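Local atomic coordinates of oxidoreductase (Bordetella pertussis, PDB entry 3Q2K), a protein that probably oxidises a UDP-linked acetamido sugar acid with NAD as cofactor, a step toward 2,3-diacetamido-2,3-dideoxy-D-mannuronic acid. Residues Val148-Gln151 against Asn152-Asn155; Asn327-Asn330 against Cys331-Asp335. All blocks are in the same frame, centred on the assembly; numbering follows the deposited sequence.

Contact 1: residues Val148-Gln151 against Asn152-Asn155; sequences VVKQ and NRRN. With NAI (1,4-dihydronicotinamide adenine dinucleotide), chain U.
Gln151 NE2 donates to NAI O7N over 2.8 Å, and NAI N7N donates back to Gln151 OE1 over 3.2 Å at 171°, a reciprocal amide pair that fixes the rotation of the nicotinamide carboxamide. The glutamine sits in the loop that leaves the last strand of the NAD-binding Rossmann fold, 146-148, and leads to helix 156-166. Its side chain bends at chi2 (-87°), which turns the amide to the cofactor. Asn152, its amide plane 76° from that of Gln151, joins it in touching the bound UDP-sugar and His211.

Two backbone bonds wind the chain here into a short 3-10 turn: Arg154 N to Gln151 O at 2.9 Å, and Arg153 N to Lys150 O at 3.1 Å. With CG, CD and NE in an extended line, the Arg153 guanidinium reaches Asp214 and Glu344 in salt bridges and Trp218 in a cation-pi contact; Arg154 pairs with Glu339. Packing across the turn is modest: Arg153 NE lies obliquely near Lys150 CB, and Arg153 CB rests 3.4 Å from Lys150 O.

Contact 2: residues Asn327-Asn330 against Cys331-Asp335; sequences NVIN and CLRGD
A Schellman motif closes the C-terminal end of helix 321-333, where Asn330 O, in the last turn, receives Asp335 N at 3.0 Å and a weak bond from Arg333 N. Gly334, with its positive phi of 94°, reverses the chain, and its own amide bonds back to Cys331 O over 3.1 Å.

Before this cap the alpha-helical bonds run on: Cys331 N meets Asn327 O at 2.8 Å, and Leu332 N and Arg333 N bond to Val328 O and Ile329 O, although Arg333 N is already shared between Ile329 O and Asn330 O. Helix 321-333 belongs to the C-terminal alpha/beta part of the chain, yet its buried face lies on the Rossmann sheet: Val328 and Leu332 run alongside each other in the same direction, bring CG1 and CD1 to 4.1 Å and both pack on Phe147.

One turn apart on another flank, Ile329 CG2 lies 3.5 Å from Arg333 CD. The Arg333 chain then bends at chi3 (46°), which sets the guanidinium with Asp335 OD2 in its plane, at the edge, as a long salt bridge of 3.6 Å from NE. Asp335 CB packs 3.7 Å from Asn330 CB, while Asn330 OD1 accepts a hydrogen bond from Arg55 NH2.

How the contacts relate
Contact 1 precedes contact 2 along the chain, with their centres 15 Å apart and their nearest atoms about 5 Å apart, so the two do not touch. Strand 146-148 and helix 321-333 tie them together: contact 1 begins at the end of this edge strand of the parallel sheet, while contact 2 packs against Phe147 within it. The start of the same helix reaches contact 1 through His321, Leu323 and Tyr324, and Glu339, beyond the helix, bonds to Arg154 and Asn327. Contact 1 thus lies at the cofactor and sugar site, and contact 2 at the far end of the helix, where residues from the C-terminal region lie against the Rossmann sheet.

Contact 1: residues Val148-Gln151 against Asn152-Asn155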
ATOM      1  N   VAL C 148      -6.784   5.083 -36.999  1.00 37.05           N
ATOM      2  CA  VAL C 148      -7.627   5.679 -35.976  1.00 21.20           C
ATOM      3  C   VAL C 148      -7.741   7.181 -36.246  1.00 28.71           C
ATOM      4  O   VAL C 148      -6.762   7.889 -36.469  1.00 23.70           O
ATOM      5  CB  VAL C 148      -7.058   5.412 -34.571  1.00 42.25           C
ATOM      6  CG1 VAL C 148      -7.896   6.133 -33.513  1.00 22.71           C
ATOM      7  CG2 VAL C 148      -6.938   3.901 -34.363  1.00 19.09           C
ATOM      8  N   VAL C 149      -8.955   7.718 -36.242  1.00 20.93           N
ATOM      9  CA  VAL C 149      -9.110   9.108 -36.678  1.00 29.52           C
ATOM     10  C   VAL C 149      -8.545  10.021 -35.605  1.00 41.10           C
ATOM     11  O   VAL C 149      -9.025   9.998 -34.480  1.00 19.99           O
ATOM     12  CB  VAL C 149     -10.587   9.457 -36.916  1.00 50.96           C
ATOM     13  CG1 VAL C 149     -10.760  10.949 -37.126  1.00 32.37           C
ATOM     14  CG2 VAL C 149     -11.076   8.684 -38.127  1.00 34.01           C
ATOM     15  N   LYS C 150      -7.525  10.811 -35.915  1.00 32.12           N
ATOM     16  CA  LYS C 150      -7.080  11.775 -34.928  1.00 22.06           C
ATOM     17  C   LYS C 150      -6.839  13.060 -35.701  1.00 27.79           C
ATOM     18  O   LYS C 150      -5.685  13.424 -35.932  1.00 34.24           O
ATOM     19  CB  LYS C 150      -5.797  11.312 -34.230  1.00 18.19           C
ATOM     20  CG  LYS C 150      -5.893  11.332 -32.723  1.00 86.01           C
ATOM     21  CD  LYS C 150      -6.570  10.051 -32.292  1.00 25.22           C
ATOM     22  CE  LYS C 150      -6.549   9.954 -30.769  1.00 52.73           C
ATOM     23  NZ  LYS C 150      -7.863  10.033 -30.072  1.00 21.41           N
ATOM     24  N   GLN C 151      -7.910  13.767 -36.051  1.00 31.97           N
ATOM     25  CA  GLN C 151      -7.741  14.811 -37.054  1.00 19.62           C
ATOM     26  C   GLN C 151      -6.895  15.975 -36.572  1.00 32.05           C
ATOM     27  O   GLN C 151      -6.244  16.611 -37.402  1.00 26.89           O
ATOM     28  CB  GLN C 151      -9.035  15.260 -37.746  1.00 34.27           C
ATOM     29  CG  GLN C 151      -9.997  16.083 -36.890  1.00 28.87           C
ATOM     30  CD  GLN C 151     -10.940  15.194 -36.108  1.00 41.63           C
ATOM     31  OE1 GLN C 151     -10.598  14.061 -35.757  1.00 36.70           O
ATOM     32  NE2 GLN C 151     -12.154  15.682 -35.881  1.00 34.99           N
ATOM     33  N   ASN C 152      -6.868  16.239 -35.270  1.00 29.89           N
ATOM     34  CA  ASN C 152      -6.222  17.473 -34.836  1.00 17.38           C
ATOM     35  C   ASN C 152      -4.733  17.371 -35.126  1.00 22.25           C
ATOM     36  O   ASN C 152      -4.030  18.379 -35.169  1.00 33.21           O
ATOM     37  CB  ASN C 152      -6.391  17.730 -33.333  1.00 30.73           C
ATOM     38  CG  ASN C 152      -7.793  18.185 -32.963  1.00 42.13           C
ATOM     39  OD1 ASN C 152      -8.718  18.189 -33.776  1.00 27.83           O
ATOM     40  ND2 ASN C 152      -7.976  18.507 -31.693  1.00 20.79           N
ATOM     41  N   ARG C 153      -4.264  16.150 -35.361  1.00 25.56           N
ATOM     42  CA  ARG C 153      -2.842  16.021 -35.655  1.00 25.31           C
ATOM     43  C   ARG C 153      -2.431  16.793 -36.909  1.00 25.52           C
ATOM     44  O   ARG C 153      -1.272  17.177 -37.093  1.00 32.65           O
ATOM     45  CB  ARG C 153      -2.439  14.547 -35.734  1.00 23.76           C
ATOM     46  CG  ARG C 153      -2.304  13.850 -34.402  1.00 24.72           C
ATOM     47  CD  ARG C 153      -1.792  12.436 -34.632  1.00 45.86           C
ATOM     48  NE  ARG C 153      -1.748  11.638 -33.410  1.00 37.64           N
ATOM     49  CZ  ARG C 153      -0.979  10.565 -33.242  1.00 32.76           C
ATOM     50  NH1 ARG C 153      -0.163  10.145 -34.196  1.00 24.82           N
ATOM     51  NH2 ARG C 153      -1.006   9.890 -32.104  1.00 23.96           N
ATOM     52  N   ARG C 154      -3.393  17.043 -37.787  1.00 28.94           N
ATOM     53  CA  ARG C 154      -3.070  17.686 -39.050  1.00 42.84           C
ATOM     54  C   ARG C 154      -3.204  19.188 -38.880  1.00 33.54           C
ATOM     55  O   ARG C 154      -2.837  19.929 -39.785  1.00 40.97           O
ATOM     56  CB  ARG C 154      -4.007  17.222 -40.166  1.00 39.14           C
ATOM     57  CG  ARG C 154      -4.037  15.725 -40.420  1.00 51.36           C
ATOM     58  CD  ARG C 154      -2.660  15.144 -40.719  1.00 36.38           C
ATOM     59  NE  ARG C 154      -1.923  15.904 -41.723  1.00 62.67           N
ATOM     60  CZ  ARG C 154      -0.616  16.131 -41.654  1.00 37.91           C
ATOM     61  NH1 ARG C 154      -0.011  16.834 -42.602  1.00100.00           N
ATOM     62  NH2 ARG C 154       0.084  15.660 -40.633  1.00 58.10           N
ATOM     63  N   ASN C 155      -3.766  19.626 -37.760  1.00 34.09           N
ATOM     64  CA  ASN C 155      -3.861  21.058 -37.511  1.00 17.90           C
ATOM     65  C   ASN C 155      -2.546  21.765 -37.824  1.00 32.67           C
ATOM     66  O   ASN C 155      -1.496  21.414 -37.293  1.00 28.17           O
ATOM     67  CB  ASN C 155      -4.146  21.309 -36.034  1.00 41.05           C
ATOM     68  CG  ASN C 155      -5.612  21.153 -35.715  1.00 22.42           C
ATOM     69  OD1 ASN C 155      -6.365  20.659 -36.551  1.00 31.43           O
ATOM     70  ND2 ASN C 155      -6.016  21.542 -34.508  1.00 44.43           N
TER
HETATM   71  PA  NAI U 500     -24.250   8.918 -32.864  1.00 30.27           P
HETATM   72  O1A NAI U 500     -25.294   8.459 -31.924  1.00 26.29           O
HETATM   73  O2A NAI U 500     -24.776  10.290 -33.528  1.00 24.14           O
HETATM   74  O5B NAI U 500     -24.147   8.099 -34.250  1.00 35.26           O
HETATM   75  C5B NAI U 500     -24.522   6.755 -33.970  1.00 28.74           C
HETATM   76  C4B NAI U 500     -24.918   5.924 -35.184  1.00 41.42           C
HETATM   77  O4B NAI U 500     -24.418   4.588 -35.042  1.00 29.27           O
HETATM   78  C3B NAI U 500     -26.448   5.944 -34.998  1.00 27.59           C
HETATM   79  O3B NAI U 500     -27.029   6.287 -36.259  1.00 45.37           O
HETATM   80  C2B NAI U 500     -26.676   4.503 -34.463  1.00 28.42           C
HETATM   81  O2B NAI U 500     -27.931   3.949 -34.867  1.00 47.24           O
HETATM   82  C1B NAI U 500     -25.582   3.784 -35.283  1.00 30.96           C
HETATM   83  N9A NAI U 500     -25.406   2.454 -34.724  1.00 28.11           N
HETATM   84  C8A NAI U 500     -25.599   2.047 -33.441  1.00 33.60           C
HETATM   85  N7A NAI U 500     -25.305   0.778 -33.380  1.00 28.74           N
HETATM   86  C5A NAI U 500     -24.926   0.285 -34.581  1.00 27.15           C
HETATM   87  C6A NAI U 500     -24.504  -0.958 -35.092  1.00 24.25           C
HETATM   88  N6A NAI U 500     -24.380  -2.077 -34.289  1.00 36.40           N
HETATM   89  N1A NAI U 500     -24.185  -1.010 -36.382  1.00 44.83           N
HETATM   90  C2A NAI U 500     -24.241   0.051 -37.167  1.00 22.05           C
HETATM   91  N3A NAI U 500     -24.632   1.229 -36.730  1.00 23.50           N
HETATM   92  C4A NAI U 500     -24.960   1.387 -35.454  1.00 39.22           C
HETATM   93  O3  NAI U 500     -22.965   9.480 -32.088  1.00 43.32           O
HETATM   94  PN  NAI U 500     -21.739   9.987 -32.994  1.00 34.04           P
HETATM   95  O1N NAI U 500     -21.509  11.392 -32.409  1.00 27.28           O
HETATM   96  O2N NAI U 500     -21.874  10.209 -34.515  1.00 40.07           O
HETATM   97  O5D NAI U 500     -20.475   9.096 -32.522  1.00 35.97           O
HETATM   98  C5D NAI U 500     -19.544   9.078 -33.596  1.00 71.05           C
HETATM   99  C4D NAI U 500     -18.380   8.131 -33.279  1.00 14.74           C
HETATM  100  O4D NAI U 500     -17.321   8.965 -33.794  1.00 31.57           O
HETATM  101  C3D NAI U 500     -18.107   7.976 -31.769  1.00 17.16           C
HETATM  102  O3D NAI U 500     -16.966   7.178 -31.480  1.00 21.84           O
HETATM  103  C2D NAI U 500     -17.674   9.420 -31.442  1.00 26.48           C
HETATM  104  O2D NAI U 500     -16.751   9.341 -30.361  1.00 25.09           O
HETATM  105  C1D NAI U 500     -16.787   9.701 -32.678  1.00 30.13           C
HETATM  106  N1N NAI U 500     -16.761  11.109 -33.065  1.00 34.34           N
HETATM  107  C2N NAI U 500     -15.602  11.605 -33.440  1.00 19.64           C
HETATM  108  C3N NAI U 500     -15.550  12.941 -33.819  1.00 26.51           C
HETATM  109  C7N NAI U 500     -14.258  13.522 -34.226  1.00 26.01           C
HETATM  110  O7N NAI U 500     -14.100  14.724 -34.160  1.00 32.47           O
HETATM  111  N7N NAI U 500     -13.281  12.685 -34.628  1.00 23.20           N
HETATM  112  C4N NAI U 500     -16.705  13.720 -33.769  1.00 25.16           C
HETATM  113  C5N NAI U 500     -17.878  13.126 -33.344  1.00 35.03           C
HETATM  114  C6N NAI U 500     -17.887  11.788 -33.002  1.00 37.73           C

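Contact 2: residues Asn327-Asn330 against Cys331-Asp335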
ATOM      1  N   ASN C 327      -4.364  11.420 -45.945  1.00100.00           N
ATOM      2  CA  ASN C 327      -3.357  10.464 -45.495  1.00 39.66           C
ATOM      3  C   ASN C 327      -3.813   9.010 -45.625  1.00 62.44           C
ATOM      4  O   ASN C 327      -3.060   8.147 -46.080  1.00 34.77           O
ATOM      5  CB  ASN C 327      -2.952  10.824 -44.060  1.00 52.68           C
ATOM      6  CG  ASN C 327      -2.197   9.710 -43.361  1.00 86.96           C
ATOM      7  OD1 ASN C 327      -2.651   9.153 -42.362  1.00 45.02           O
ATOM      8  ND2 ASN C 327      -1.039   9.361 -43.904  1.00 54.00           N
ATOM      9  N   VAL C 328      -5.049   8.722 -45.227  1.00 29.10           N
ATOM     10  CA  VAL C 328      -5.613   7.386 -45.395  1.00 37.82           C
ATOM     11  C   VAL C 328      -5.572   6.921 -46.850  1.00 38.45           C
ATOM     12  O   VAL C 328      -5.101   5.829 -47.175  1.00 52.42           O
ATOM     13  CB  VAL C 328      -7.083   7.405 -44.940  1.00 52.01           C
ATOM     14  CG1 VAL C 328      -7.755   6.067 -45.183  1.00 55.02           C
ATOM     15  CG2 VAL C 328      -7.169   7.765 -43.465  1.00 34.50           C
ATOM     16  N   ILE C 329      -6.044   7.785 -47.741  1.00 72.69           N
ATOM     17  CA  ILE C 329      -6.081   7.491 -49.169  1.00 44.45           C
ATOM     18  C   ILE C 329      -4.674   7.252 -49.710  1.00 45.83           C
ATOM     19  O   ILE C 329      -4.444   6.237 -50.372  1.00 42.48           O
ATOM     20  CB  ILE C 329      -6.778   8.629 -49.941  1.00 65.79           C
ATOM     21  CG1 ILE C 329      -8.239   8.803 -49.514  1.00 42.73           C
ATOM     22  CG2 ILE C 329      -6.709   8.360 -51.436  1.00 36.98           C
ATOM     23  CD1 ILE C 329      -8.945   9.930 -50.269  1.00 27.27           C
ATOM     24  N   ASN C 330      -3.743   8.162 -49.425  1.00 62.85           N
ATOM     25  CA  ASN C 330      -2.320   7.947 -49.702  1.00 22.24           C
ATOM     26  C   ASN C 330      -1.834   6.591 -49.214  1.00 57.70           C
ATOM     27  O   ASN C 330      -1.357   5.790 -50.016  1.00 42.57           O
ATOM     28  CB  ASN C 330      -1.408   9.032 -49.121  1.00 34.97           C
ATOM     29  CG  ASN C 330      -1.679  10.387 -49.727  1.00 49.22           C
ATOM     30  OD1 ASN C 330      -2.271  10.478 -50.801  1.00 58.31           O
ATOM     31  ND2 ASN C 330      -1.264  11.445 -49.042  1.00 60.74           N
ATOM     32  N   CYS C 331      -1.981   6.328 -47.918  1.00 33.95           N
ATOM     33  CA  CYS C 331      -1.547   5.051 -47.372  1.00 44.51           C
ATOM     34  C   CYS C 331      -2.175   3.881 -48.128  1.00 30.19           C
ATOM     35  O   CYS C 331      -1.533   2.881 -48.458  1.00 33.52           O
ATOM     36  CB  CYS C 331      -1.844   4.975 -45.870  1.00 25.73           C
ATOM     37  SG  CYS C 331      -1.649   3.273 -45.318  1.00 41.03           S
ATOM     38  N   LEU C 332      -3.467   3.985 -48.411  1.00 45.44           N
ATOM     39  CA  LEU C 332      -4.101   2.881 -49.120  1.00 33.40           C
ATOM     40  C   LEU C 332      -3.637   2.771 -50.567  1.00 71.05           C
ATOM     41  O   LEU C 332      -3.687   1.698 -51.171  1.00 43.01           O
ATOM     42  CB  LEU C 332      -5.609   3.086 -49.120  1.00 40.78           C
ATOM     43  CG  LEU C 332      -6.131   2.780 -47.722  1.00 35.69           C
ATOM     44  CD1 LEU C 332      -7.629   2.973 -47.860  1.00 26.36           C
ATOM     45  CD2 LEU C 332      -5.746   1.362 -47.327  1.00 29.62           C
ATOM     46  N   ARG C 333      -3.237   3.908 -51.126  1.00 29.29           N
ATOM     47  CA  ARG C 333      -2.762   3.902 -52.505  1.00 62.94           C
ATOM     48  C   ARG C 333      -1.314   3.428 -52.569  1.00 52.07           C
ATOM     49  O   ARG C 333      -0.773   3.273 -53.660  1.00 48.57           O
ATOM     50  CB  ARG C 333      -2.919   5.269 -53.175  1.00 62.60           C
ATOM     51  CG  ARG C 333      -4.347   5.629 -53.585  1.00 31.44           C
ATOM     52  CD  ARG C 333      -4.380   7.133 -53.778  1.00100.00           C
ATOM     53  NE  ARG C 333      -3.210   7.486 -54.573  1.00 96.50           N
ATOM     54  CZ  ARG C 333      -3.199   7.361 -55.894  1.00100.00           C
ATOM     55  NH1 ARG C 333      -4.298   6.939 -56.506  1.00 42.49           N
ATOM     56  NH2 ARG C 333      -2.101   7.666 -56.572  1.00 56.81           N
ATOM     57  N   GLY C 334      -0.700   3.176 -51.417  1.00 69.30           N
ATOM     58  CA  GLY C 334       0.685   2.713 -51.354  1.00 47.87           C
ATOM     59  C   GLY C 334       1.712   3.817 -51.169  1.00 43.44           C
ATOM     60  O   GLY C 334       2.893   3.530 -50.981  1.00 58.79           O
ATOM     61  N   ASP C 335       1.256   5.066 -51.183  1.00 55.38           N
ATOM     62  CA  ASP C 335       2.076   6.270 -51.043  1.00 35.11           C
ATOM     63  C   ASP C 335       2.771   6.439 -49.697  1.00 77.96           C
ATOM     64  O   ASP C 335       3.872   6.986 -49.641  1.00 78.30           O
ATOM     65  CB  ASP C 335       1.239   7.539 -51.238  1.00100.00           C
ATOM     66  CG  ASP C 335       0.589   7.648 -52.606  1.00100.00           C
ATOM     67  OD1 ASP C 335       0.885   6.828 -53.502  1.00 76.05           O
ATOM     68  OD2 ASP C 335      -0.237   8.571 -52.778  1.00 96.64           O
TER